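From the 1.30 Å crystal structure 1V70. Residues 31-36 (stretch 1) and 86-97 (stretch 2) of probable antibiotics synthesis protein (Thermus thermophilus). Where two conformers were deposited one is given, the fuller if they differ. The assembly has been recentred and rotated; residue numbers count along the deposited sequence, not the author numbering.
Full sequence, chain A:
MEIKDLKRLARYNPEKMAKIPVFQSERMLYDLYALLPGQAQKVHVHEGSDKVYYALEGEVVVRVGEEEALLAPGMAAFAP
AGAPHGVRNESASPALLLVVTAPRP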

ATOM      1  N   ASP A  31      -5.652  -3.887  -3.622  1.00  9.62           N
ATOM      2  CA  ASP A  31      -5.884  -3.866  -5.063  1.00 10.47           C
ATOM      3  C   ASP A  31      -5.063  -2.867  -5.848  1.00 10.88           C
ATOM      4  O   ASP A  31      -4.443  -1.962  -5.295  1.00 10.88           O
ATOM      5  CB  ASP A  31      -7.348  -3.505  -5.357  1.00 12.60           C
ATOM      6  CG  ASP A  31      -8.337  -4.357  -4.605  1.00 15.91           C
ATOM      7  OD1 ASP A  31      -8.183  -5.589  -4.616  1.00 15.92           O
ATOM      8  OD2 ASP A  31      -9.285  -3.787  -4.018  1.00 19.93           O
ATOM      9  N   LEU A  32      -5.095  -3.043  -7.164  1.00 11.25           N
ATOM     10  CA  LEU A  32      -4.472  -2.112  -8.083  1.00 11.34           C
ATOM     11  C   LEU A  32      -5.645  -1.542  -8.874  1.00 12.10           C
ATOM     12  O   LEU A  32      -6.546  -2.286  -9.269  1.00 13.82           O
ATOM     13  CB  LEU A  32      -3.533  -2.812  -9.068  1.00 13.52           C
ATOM     14  CG  LEU A  32      -2.194  -3.364  -8.589  1.00 15.03           C
ATOM     15  CD1 LEU A  32      -1.475  -4.000  -9.774  1.00 17.81           C
ATOM     16  CD2 LEU A  32      -1.349  -2.248  -7.989  1.00 18.21           C
ATOM     17  N   TYR A  33      -5.667  -0.229  -9.065  1.00 10.89           N
ATOM     18  CA  TYR A  33      -6.710   0.393  -9.878  1.00 10.97           C
ATOM     19  C   TYR A  33      -5.968   0.916 -11.096  1.00 11.65           C
ATOM     20  O   TYR A  33      -4.981   1.637 -10.960  1.00 12.65           O
ATOM     21  CB  TYR A  33      -7.372   1.580  -9.175  1.00 11.03           C
ATOM     22  CG  TYR A  33      -8.395   1.257  -8.109  1.00 11.75           C
ATOM     23  CD1 TYR A  33      -9.206   2.269  -7.594  1.00 11.74           C
ATOM     24  CD2 TYR A  33      -8.537  -0.032  -7.583  1.00 12.73           C
ATOM     25  CE1 TYR A  33     -10.128   2.018  -6.583  1.00 12.59           C
ATOM     26  CE2 TYR A  33      -9.464  -0.295  -6.563  1.00 14.30           C
ATOM     27  CZ  TYR A  33     -10.253   0.739  -6.070  1.00 13.96           C
ATOM     28  OH  TYR A  33     -11.157   0.511  -5.055  1.00 16.05           O
ATOM     29  N   ALA A  34      -6.428   0.544 -12.285  1.00 10.50           N
ATOM     30  CA  ALA A  34      -5.800   0.987 -13.522  1.00 10.69           C
ATOM     31  C   ALA A  34      -6.814   1.846 -14.258  1.00 11.02           C
ATOM     32  O   ALA A  34      -7.871   1.361 -14.673  1.00 10.99           O
ATOM     33  CB  ALA A  34      -5.396  -0.215 -14.372  1.00 11.08           C
ATOM     34  N   LEU A  35      -6.486   3.126 -14.408  1.00 10.52           N
ATOM     35  CA  LEU A  35      -7.378   4.079 -15.053  1.00 11.55           C
ATOM     36  C   LEU A  35      -6.843   4.674 -16.342  1.00 10.90           C
ATOM     37  O   LEU A  35      -5.776   5.284 -16.365  1.00 11.44           O
ATOM     38  CB  LEU A  35      -7.699   5.242 -14.103  1.00 12.23           C
ATOM     39  CG  LEU A  35      -8.372   4.989 -12.753  1.00 12.35           C
ATOM     40  CD1 LEU A  35      -7.360   4.462 -11.746  1.00 15.87           C
ATOM     41  CD2 LEU A  35      -8.967   6.298 -12.245  1.00 15.53           C
ATOM     42  N   LEU A  36      -7.585   4.482 -17.426  1.00 12.20           N
ATOM     43  CA  LEU A  36      -7.205   5.078 -18.696  1.00 13.55           C
ATOM     44  C   LEU A  36      -7.745   6.505 -18.601  1.00 14.51           C
ATOM     45  O   LEU A  36      -8.579   6.802 -17.741  1.00 13.44           O
ATOM     46  CB  LEU A  36      -7.877   4.340 -19.860  1.00 14.94           C
ATOM     47  CG  LEU A  36      -7.413   2.905 -20.132  1.00 15.03           C
ATOM     48  CD1 LEU A  36      -8.276   2.282 -21.221  1.00 16.99           C
ATOM     49  CD2 LEU A  36      -5.949   2.908 -20.545  1.00 15.80           C
ATOM     50  N   GLY A  86     -13.637   9.379  -4.160  1.00  9.94           N
ATOM     51  CA  GLY A  86     -13.532   8.821  -5.493  1.00 10.59           C
ATOM     52  C   GLY A  86     -12.234   9.270  -6.124  1.00 10.69           C
ATOM     53  O   GLY A  86     -11.483  10.044  -5.527  1.00 10.66           O
ATOM     54  N   VAL A  87     -11.957   8.779  -7.323  1.00  9.84           N
ATOM     55  CA  VAL A  87     -10.744   9.156  -8.034  1.00 10.58           C
ATOM     56  C   VAL A  87     -11.044   9.203  -9.525  1.00 10.83           C
ATOM     57  O   VAL A  87     -11.783   8.365 -10.043  1.00 11.55           O
ATOM     58  CB  VAL A  87      -9.574   8.167  -7.743  1.00 11.73           C
ATOM     59  CG1 VAL A  87      -9.913   6.771  -8.245  0.50 11.54           C
ATOM     60  CG2 VAL A  87      -8.303   8.670  -8.381  0.50 12.08           C
ATOM     61  N   ARG A  88     -10.486  10.197 -10.206  1.00 11.98           N
ATOM     62  CA  ARG A  88     -10.723  10.428 -11.629  1.00 13.63           C
ATOM     63  C   ARG A  88      -9.406  10.638 -12.368  1.00 13.11           C
ATOM     64  O   ARG A  88      -8.518  11.346 -11.912  1.00 14.12           O
ATOM     65  CB  ARG A  88     -11.590  11.678 -11.812  1.00 16.28           C
ATOM     66  CG  ARG A  88     -12.829  11.708 -10.925  1.00 20.44           C
ATOM     67  CD  ARG A  88     -13.770  12.863 -11.289  1.00 22.92           C
ATOM     68  NE  ARG A  88     -13.018  14.088 -11.582  1.00 27.30           N
ATOM     69  CZ  ARG A  88     -12.924  15.018 -10.607  1.00 27.91           C
ATOM     70  NH1 ARG A  88     -13.446  14.786  -9.414  1.00 29.50           N
ATOM     71  NH2 ARG A  88     -12.315  16.185 -10.868  1.00 28.69           N
ATOM     72  N   ASN A  89      -9.260  10.059 -13.554  1.00 12.17           N
ATOM     73  CA  ASN A  89      -8.067  10.311 -14.340  1.00 12.67           C
ATOM     74  C   ASN A  89      -8.437  11.402 -15.338  1.00 13.69           C
ATOM     75  O   ASN A  89      -9.096  11.135 -16.345  1.00 15.03           O
ATOM     76  CB  ASN A  89      -7.613   9.058 -15.092  1.00 12.77           C
ATOM     77  CG  ASN A  89      -6.314   9.279 -15.837  1.00 12.40           C
ATOM     78  OD1 ASN A  89      -5.881  10.418 -16.013  1.00 14.26           O
ATOM     79  ND2 ASN A  89      -5.688   8.195 -16.287  1.00 13.68           N
ATOM     80  N   GLU A  90      -8.031  12.631 -15.040  1.00 14.88           N
ATOM     81  CA  GLU A  90      -8.325  13.762 -15.917  1.00 18.43           C
ATOM     82  C   GLU A  90      -7.112  14.126 -16.771  1.00 19.14           C
ATOM     83  O   GLU A  90      -7.083  15.167 -17.415  1.00 21.51           O
ATOM     84  CB  GLU A  90      -8.724  14.985 -15.071  1.00 20.66           C
ATOM     85  CG  GLU A  90     -10.045  14.810 -14.297  1.00 25.62           C
ATOM     86  CD  GLU A  90     -11.220  14.607 -15.235  1.00 29.19           C
ATOM     87  OE1 GLU A  90     -11.093  14.879 -16.423  1.00 32.41           O
ATOM     88  OE2 GLU A  90     -12.269  14.185 -14.758  1.00 32.30           O
ATOM     89  N   SER A  91      -6.109  13.255 -16.783  1.00 18.64           N
ATOM     90  CA  SER A  91      -4.902  13.487 -17.568  1.00 18.59           C
ATOM     91  C   SER A  91      -5.038  12.846 -18.943  1.00 19.51           C
ATOM     92  O   SER A  91      -6.075  12.274 -19.270  1.00 20.81           O
ATOM     93  CB  SER A  91      -3.680  12.895 -16.863  1.00 17.35           C
ATOM     94  OG  SER A  91      -3.640  11.484 -17.014  1.00 16.65           O
ATOM     95  N   ALA A  92      -3.978  12.943 -19.742  1.00 20.75           N
ATOM     96  CA  ALA A  92      -3.981  12.369 -21.083  1.00 21.33           C
ATOM     97  C   ALA A  92      -3.175  11.072 -21.135  1.00 21.59           C
ATOM     98  O   ALA A  92      -2.848  10.579 -22.215  1.00 22.37           O
ATOM     99  CB  ALA A  92      -3.416  13.378 -22.078  1.00 22.32           C
ATOM    100  N   SER A  93      -2.860  10.521 -19.966  1.00 19.73           N
ATOM    101  CA  SER A  93      -2.091   9.284 -19.882  1.00 18.85           C
ATOM    102  C   SER A  93      -2.695   8.337 -18.852  1.00 16.89           C
ATOM    103  O   SER A  93      -3.455   8.757 -17.980  1.00 16.31           O
ATOM    104  CB  SER A  93      -0.642   9.590 -19.492  1.00 20.71           C
ATOM    105  OG  SER A  93      -0.021  10.437 -20.441  1.00 23.77           O
ATOM    106  N   PRO A  94      -2.368   7.039 -18.944  1.00 16.30           N
ATOM    107  CA  PRO A  94      -2.914   6.084 -17.978  1.00 15.43           C
ATOM    108  C   PRO A  94      -2.373   6.347 -16.573  1.00 14.03           C
ATOM    109  O   PRO A  94      -1.358   7.025 -16.399  1.00 14.89           O
ATOM    110  CB  PRO A  94      -2.445   4.734 -18.521  1.00 16.68           C
ATOM    111  CG  PRO A  94      -2.320   4.980 -20.001  1.00 17.78           C
ATOM    112  CD  PRO A  94      -1.665   6.338 -20.033  1.00 16.90           C
ATOM    113  N   ALA A  95      -3.065   5.814 -15.575  1.00 12.20           N
ATOM    114  CA  ALA A  95      -2.646   5.954 -14.189  1.00 11.12           C
ATOM    115  C   ALA A  95      -2.855   4.615 -13.497  1.00 11.37           C
ATOM    116  O   ALA A  95      -3.794   3.880 -13.818  1.00 11.09           O
ATOM    117  CB  ALA A  95      -3.460   7.043 -13.490  1.00 12.22           C
ATOM    118  N   LEU A  96      -1.966   4.300 -12.561  1.00 11.03           N
ATOM    119  CA  LEU A  96      -2.032   3.058 -11.801  1.00 10.81           C
ATOM    120  C   LEU A  96      -1.929   3.398 -10.322  1.00  9.99           C
ATOM    121  O   LEU A  96      -1.016   4.107  -9.907  1.00 10.19           O
ATOM    122  CB  LEU A  96      -0.878   2.125 -12.177  1.00 11.40           C
ATOM    123  CG  LEU A  96      -0.972   0.697 -11.632  0.50 10.15           C
ATOM    124  CD1 LEU A  96      -2.201   0.005 -12.211  0.50 11.18           C
ATOM    125  CD2 LEU A  96       0.286  -0.071 -11.998  0.50 11.99           C
ATOM    126  N   LEU A  97      -2.863   2.875  -9.535  1.00  8.96           N
ATOM    127  CA  LEU A  97      -2.890   3.135  -8.102  1.00  8.96           C
ATOM    128  C   LEU A  97      -2.871   1.850  -7.300  1.00  8.86           C
ATOM    129  O   LEU A  97      -3.387   0.827  -7.748  1.00  9.89           O
ATOM    130  CB  LEU A  97      -4.171   3.885  -7.722  1.00  9.18           C
ATOM    131  CG  LEU A  97      -4.593   5.071  -8.585  1.00 10.03           C
ATOM    132  CD1 LEU A  97      -5.944   5.580  -8.112  1.00 10.75           C
ATOM    133  CD2 LEU A  97      -3.534   6.157  -8.515  1.00 10.81           C
TER

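Leu-35 lies at the apolar centre of the contact and has more of its surface covered by the other stretch than any other residue here. Its branched end reaches two partners: CD1 lies 4.1 Å from CD1 of Leu-97, and CD2 lies 4.1 Å from CG1 of Val-87, which belongs to the earlier strand of the second stretch. A flexible, branched leucine suits this place because its two methyls can meet different neighbours. Tyr-33 and Ala-95 share this face of the sheet; Tyr-33 CB packs 4.2 Å from Leu-97 CB, while the phenol leads away and its hydroxyl is satisfied elsewhere in the structure. On the other face, the small side chain of Ala-34 packs with CB 3.9 Å from CD1 of Leu-96, whose end comes nearer the first stretch than the start of its side chain does.

Between these two faces the backbones run antiparallel. Tyr-33 and Leu-97 form one hydrogen-bonded pair, with N of each 2.8 Å from O of the other; Leu-35 and Ala-95 form the next, with both N to O distances 2.9 Å. Between them, Ala-34 faces Leu-96 in a non-hydrogen-bonded pair, so the narrow and wide spacings alternate as expected.

At the edge the strand pairing gives way to Pro-94, which has no amide hydrogen to donate but offers its ring to Leu-36: CG lies 4.2 Å from CD2 of that leucine. Here Asn-89 takes over the polar work. Its ND2 donates to Leu-35 O at 2.9 Å, a carbonyl that also accepts from Ala-95 N, and to Ser-93 O at 2.9 Å. Its OD1 accepts from Ser-91 N at 2.9 Å and from Ser-91 OG at 2.7 Å. An amide side chain, donor and acceptor at once, thus braces the loop while tying it to the strand.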